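Local structure of aminoglycoside N(6')-acetyltransferase type 1 (Salmonella choleraesuis, 2VBQ) at residues I117-V120 with Q121-G124; T29-E32 with H33-L37. The protein transfers the acetyl group of acetyl-CoA to the 6'-amino group of aminoglycoside antibiotics, conferring resistance to them, and works as a homodimer. All blocks are in the same frame, centred on the assembly; numbering follows the deposited sequence.

Contact 1. Residues I117-V120 with Q121-G124; sequences IAAV and QRWG
Four backbone hydrogen bonds tie Ile117, Ala118, Ala119 and Val120 to Gln121, Arg122, Trp123 and Gly124, each four residues on, as in any regular alpha-helix; these residues form a middle portion of helix 112-126. The bonds are uniform in length, 2.9 Å from Gln121 N to Ile117 O and likewise 2.9 Å from Gly124 N to Val120 O.

Side-chain contact between the two turns is mainly van der Waals packing of the Arg122 guanidinium. Its chain leaves with CG trans to the backbone N (chi1 -174°) and bends at chi3 (-47°), which folds the guanidinium back over the preceding turn. One face of that group lies above Ala118 O and Ala119 CA, both toward its rim. Arg122 NH1 comes to 3.6 Å from Ala119 CA, and the methyl Ala119 CB is 3.8 Å from the same Arg122 NH1. Ala118 CB is 4.1 Å from Arg122 NH2.

Ile117, Val120 and Trp123 face the sheet, meeting Leu98, Ile101, Val96 and Ala80 among others. Gln121 touches Met132 and also reaches the second subunit, where its OE1 accepts a weak hydrogen bond from Lys163 NZ of that subunit.

The chemistry is that of an amphipathic helix: an aliphatic and aromatic side seats it on the beta-sheet in the beta-alpha-beta unit, and arginine and glutamine occupy its more exposed surface.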
loop_
_atom_site.group_PDB
_atom_site.type_symbol
_atom_site.label_atom_id
_atom_site.label_comp_id
_atom_site.label_asym_id
_atom_site.label_seq_id
_atom_site.Cartn_x
_atom_site.Cartn_y
_atom_site.Cartn_z
ATOM N N ILE A 117 -1.435 -9.694 -16.771
ATOM C CA ILE A 117 -0.555 -8.653 -16.232
ATOM C C ILE A 117 -0.171 -7.603 -17.311
ATOM O O ILE A 117 -0.080 -6.405 -17.019
ATOM C CB ILE A 117 0.684 -9.309 -15.513
ATOM C CG1 ILE A 117 0.216 -9.922 -14.184
ATOM C CG2 ILE A 117 1.840 -8.298 -15.254
ATOM C CD1 ILE A 117 1.201 -10.891 -13.545
ATOM N N ALA A 118 0.017 -8.062 -18.546
ATOM C CA ALA A 118 0.220 -7.164 -19.688
ATOM C C ALA A 118 -0.944 -6.179 -19.870
ATOM O O ALA A 118 -0.718 -4.990 -20.169
ATOM C CB ALA A 118 0.466 -7.958 -20.949
ATOM N N ALA A 119 -2.177 -6.667 -19.681
ATOM C CA ALA A 119 -3.376 -5.831 -19.728
ATOM C C ALA A 119 -3.416 -4.814 -18.573
ATOM O O ALA A 119 -3.768 -3.644 -18.798
ATOM C CB ALA A 119 -4.655 -6.700 -19.722
ATOM N N VAL A 120 -3.106 -5.261 -17.350
ATOM C CA VAL A 120 -2.996 -4.346 -16.182
ATOM C C VAL A 120 -1.963 -3.238 -16.462
ATOM O O VAL A 120 -2.232 -2.057 -16.216
ATOM C CB VAL A 120 -2.582 -5.102 -14.868
ATOM C CG1 VAL A 120 -2.153 -4.101 -13.749
ATOM C CG2 VAL A 120 -3.693 -6.042 -14.386
ATOM N N GLN A 121 -0.774 -3.642 -16.918
ATOM C CA GLN A 121 0.293 -2.698 -17.317
ATOM C C GLN A 121 -0.147 -1.669 -18.355
ATOM O O GLN A 121 0.115 -0.460 -18.193
ATOM C CB GLN A 121 1.548 -3.442 -17.810
ATOM C CG GLN A 121 2.760 -2.502 -18.003
ATOM C CD GLN A 121 4.010 -3.227 -18.452
ATOM O OE1 GLN A 121 4.303 -4.335 -18.004
ATOM N NE2 GLN A 121 4.757 -2.601 -19.351
ATOM N N ARG A 122 -0.805 -2.149 -19.410
ATOM C CA ARG A 122 -1.367 -1.320 -20.491
ATOM C C ARG A 122 -2.352 -0.284 -19.907
ATOM O O ARG A 122 -2.245 0.919 -20.157
ATOM C CB ARG A 122 -2.058 -2.239 -21.521
ATOM C CG ARG A 122 -2.602 -1.590 -22.817
ATOM C CD ARG A 122 -3.340 -2.640 -23.698
ATOM N NE ARG A 122 -2.521 -3.861 -23.802
ATOM C CZ ARG A 122 -2.911 -5.123 -23.573
ATOM N NH1 ARG A 122 -4.175 -5.423 -23.260
ATOM N NH2 ARG A 122 -2.013 -6.100 -23.676
ATOM N N TRP A 123 -3.293 -0.763 -19.090
ATOM C CA TRP A 123 -4.229 0.105 -18.393
ATOM C C TRP A 123 -3.503 1.182 -17.532
ATOM O O TRP A 123 -3.806 2.397 -17.619
ATOM C CB TRP A 123 -5.202 -0.750 -17.545
ATOM C CG TRP A 123 -6.214 0.043 -16.780
ATOM C CD1 TRP A 123 -7.247 0.785 -17.303
ATOM C CD2 TRP A 123 -6.310 0.161 -15.359
ATOM N NE1 TRP A 123 -7.964 1.359 -16.290
ATOM C CE2 TRP A 123 -7.408 0.999 -15.086
ATOM C CE3 TRP A 123 -5.565 -0.348 -14.287
ATOM C CZ2 TRP A 123 -7.780 1.350 -13.780
ATOM C CZ3 TRP A 123 -5.939 -0.017 -12.990
ATOM C CH2 TRP A 123 -7.054 0.825 -12.745
ATOM N N GLY A 124 -2.552 0.752 -16.720
ATOM C CA GLY A 124 -1.851 1.695 -15.850
ATOM C C GLY A 124 -0.979 2.682 -16.628
ATOM O O GLY A 124 -0.879 3.877 -16.272
#

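Contact 2. Residues T29-E32 with H33-L37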
loop_
_atom_site.group_PDB
_atom_site.type_symbol
_atom_site.label_atom_id
_atom_site.label_comp_id
_atom_site.label_asym_id
_atom_site.label_seq_id
_atom_site.Cartn_x
_atom_site.Cartn_y
_atom_site.Cartn_z
ATOM N N THR A 29 -21.276 -7.086 -18.498
ATOM C CA THR A 29 -21.455 -8.394 -19.125
ATOM C C THR A 29 -20.523 -9.509 -18.587
ATOM O O THR A 29 -20.854 -10.688 -18.694
ATOM C CB THR A 29 -21.457 -8.324 -20.678
ATOM O OG1 THR A 29 -20.145 -8.028 -21.169
ATOM C CG2 THR A 29 -22.442 -7.268 -21.174
ATOM N N HIS A 30 -19.396 -9.145 -17.971
ATOM C CA HIS A 30 -18.474 -10.150 -17.437
ATOM C C HIS A 30 -18.544 -10.300 -15.934
ATOM O O HIS A 30 -17.684 -10.959 -15.351
ATOM C CB HIS A 30 -17.027 -9.822 -17.797
ATOM C CG HIS A 30 -16.779 -9.727 -19.261
ATOM N ND1 HIS A 30 -16.572 -8.523 -19.897
ATOM C CD2 HIS A 30 -16.701 -10.682 -20.216
ATOM C CE1 HIS A 30 -16.374 -8.743 -21.186
ATOM N NE2 HIS A 30 -16.453 -10.044 -21.405
ATOM N N LEU A 31 -19.529 -9.653 -15.305
ATOM C CA LEU A 31 -19.614 -9.637 -13.845
ATOM C C LEU A 31 -19.730 -11.028 -13.251
ATOM O O LEU A 31 -19.066 -11.322 -12.258
ATOM C CB LEU A 31 -20.789 -8.795 -13.344
ATOM C CG LEU A 31 -20.618 -7.297 -13.084
ATOM C CD1 LEU A 31 -21.988 -6.705 -12.712
ATOM C CD2 LEU A 31 -19.590 -7.032 -11.987
ATOM N N GLU A 32 -20.584 -11.873 -13.827
ATOM C CA GLU A 32 -20.713 -13.282 -13.333
ATOM C C GLU A 32 -19.461 -14.143 -13.569
ATOM O O GLU A 32 -19.102 -14.936 -12.717
ATOM C CB GLU A 32 -21.945 -13.973 -13.920
ATOM C CG GLU A 32 -23.271 -13.395 -13.404
ATOM C CD GLU A 32 -23.665 -12.100 -14.093
ATOM O OE1 GLU A 32 -23.014 -11.688 -15.090
ATOM O OE2 GLU A 32 -24.655 -11.485 -13.628
ATOM N N HIS A 33 -18.806 -13.975 -14.719
ATOM C CA HIS A 33 -17.522 -14.629 -14.974
ATOM C C HIS A 33 -16.518 -14.271 -13.873
ATOM O O HIS A 33 -15.845 -15.149 -13.315
ATOM C CB HIS A 33 -16.927 -14.200 -16.307
ATOM C CG HIS A 33 -17.658 -14.692 -17.514
ATOM N ND1 HIS A 33 -18.232 -15.943 -17.589
ATOM C CD2 HIS A 33 -17.857 -14.116 -18.723
ATOM C CE1 HIS A 33 -18.782 -16.101 -18.782
ATOM N NE2 HIS A 33 -18.558 -15.013 -19.491
ATOM N N TRP A 34 -16.425 -12.973 -13.573
ATOM C CA TRP A 34 -15.498 -12.452 -12.569
ATOM C C TRP A 34 -15.800 -12.930 -11.139
ATOM O O TRP A 34 -14.919 -13.472 -10.472
ATOM C CB TRP A 34 -15.473 -10.925 -12.662
ATOM C CG TRP A 34 -14.656 -10.226 -11.651
ATOM C CD1 TRP A 34 -13.291 -10.090 -11.631
ATOM C CD2 TRP A 34 -15.153 -9.516 -10.514
ATOM N NE1 TRP A 34 -12.908 -9.336 -10.529
ATOM C CE2 TRP A 34 -14.032 -8.984 -9.826
ATOM C CE3 TRP A 34 -16.441 -9.271 -10.010
ATOM C CZ2 TRP A 34 -14.162 -8.193 -8.671
ATOM C CZ3 TRP A 34 -16.578 -8.500 -8.840
ATOM C CH2 TRP A 34 -15.440 -7.963 -8.191
ATOM N N ARG A 35 -17.038 -12.756 -10.681
ATOM C CA ARG A 35 -17.457 -13.262 -9.374
ATOM C C ARG A 35 -17.219 -14.797 -9.242
ATOM O O ARG A 35 -16.773 -15.270 -8.203
ATOM C CB ARG A 35 -18.944 -12.949 -9.123
ATOM C CG ARG A 35 -19.355 -11.470 -8.981
ATOM C CD ARG A 35 -20.831 -11.422 -8.427
ATOM N NE ARG A 35 -21.641 -10.388 -9.083
ATOM C CZ ARG A 35 -22.622 -10.634 -9.955
ATOM N NH1 ARG A 35 -22.947 -11.886 -10.280
ATOM N NH2 ARG A 35 -23.293 -9.626 -10.505
ATOM N N GLY A 36 -17.475 -15.559 -10.305
ATOM C CA GLY A 36 -17.262 -17.022 -10.260
ATOM C C GLY A 36 -15.812 -17.413 -9.989
ATOM O O GLY A 36 -15.533 -18.367 -9.239
ATOM N N LEU A 37 -14.882 -16.672 -10.591
ATOM C CA LEU A 37 -13.455 -16.886 -10.396
ATOM C C LEU A 37 -12.926 -16.311 -9.083
ATOM O O LEU A 37 -12.122 -16.936 -8.387
ATOM C CB LEU A 37 -12.688 -16.272 -11.576
ATOM C CG LEU A 37 -12.713 -17.088 -12.852
ATOM C CD1 LEU A 37 -12.349 -16.205 -14.057
ATOM C CD2 LEU A 37 -11.793 -18.356 -12.725
HETATM O O HOH W 1 -20.539 -12.963 -16.888
#
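His30, at the N-cap position, opens helix 31-41 by accepting Trp34 N at 3.0 Å through its carbonyl O, and the next two bonds, Arg35 N to Leu31 O and Gly36 N to Glu32 O, continue the alpha-helical pattern.

A water reinforces this first turn. It donates to Thr29 O and accepts from His33 N at 3.0 Å, with a further weak bond to Glu32 OE1, so it joins the residue before the cap to an amide of the first turn. The imidazoles of His30 and His33 meet edge to edge, CD2 to CD2 at 3.9 Å.

Glu32 and Arg35 run side by side. With Glu32 CG anti to the carbonyl carbon (chi1 -68°), that carbon lies 3.5 Å from Arg35 NH1. The bend at chi2 (79°) then places the carboxylate, but the salt bridge is long, 3.8 Å from Glu32 OE2 to Arg35 NH1. The carboxylate and guanidinium planes stand 87° apart. Arg35 NH2 also lies 3.9 Å from Leu31 CB, and Arg35 CG sits against Leu31 O.

On the buried side Leu31 CD2 approaches Trp34 CE3 at 4.3 Å. The indole NE1 is hydrogen-bonded to Asp79, and its ring meets Phe77 nearly at right angles.

Buried apolar contacts and the Trp34-Asp79 bond thus fix the helix against strands 63-70 and 73-83 and helix 47-59, while the water and the long ion pair, which probably adds only modest electrostatic stabilisation, lie at its solvent-facing start.

Along the chain contact 2 comes first, at the start of helix 31-41, and contact 1 follows much later within helix 112-126. Their centres are 19 Å apart and their nearest atoms about 11 Å, so they do not touch. The two helices lie against opposite faces of the mixed GNAT beta-sheet: contact 1 meets Ala64, Phe66, Ala80 and Ile82, contact 2 the intervening Ser65, Ile67, Phe77 and Asp79. Helix 112-126 connects the parallel strands 95-103 and 131-136, and contact 1 lies just after its acetyl-CoA-binding residues Val112 to Lys114. Contact 2 lies in the helix preceding Trp42 and His45, which bind the aminoglycoside. Both contacts are second shell at most.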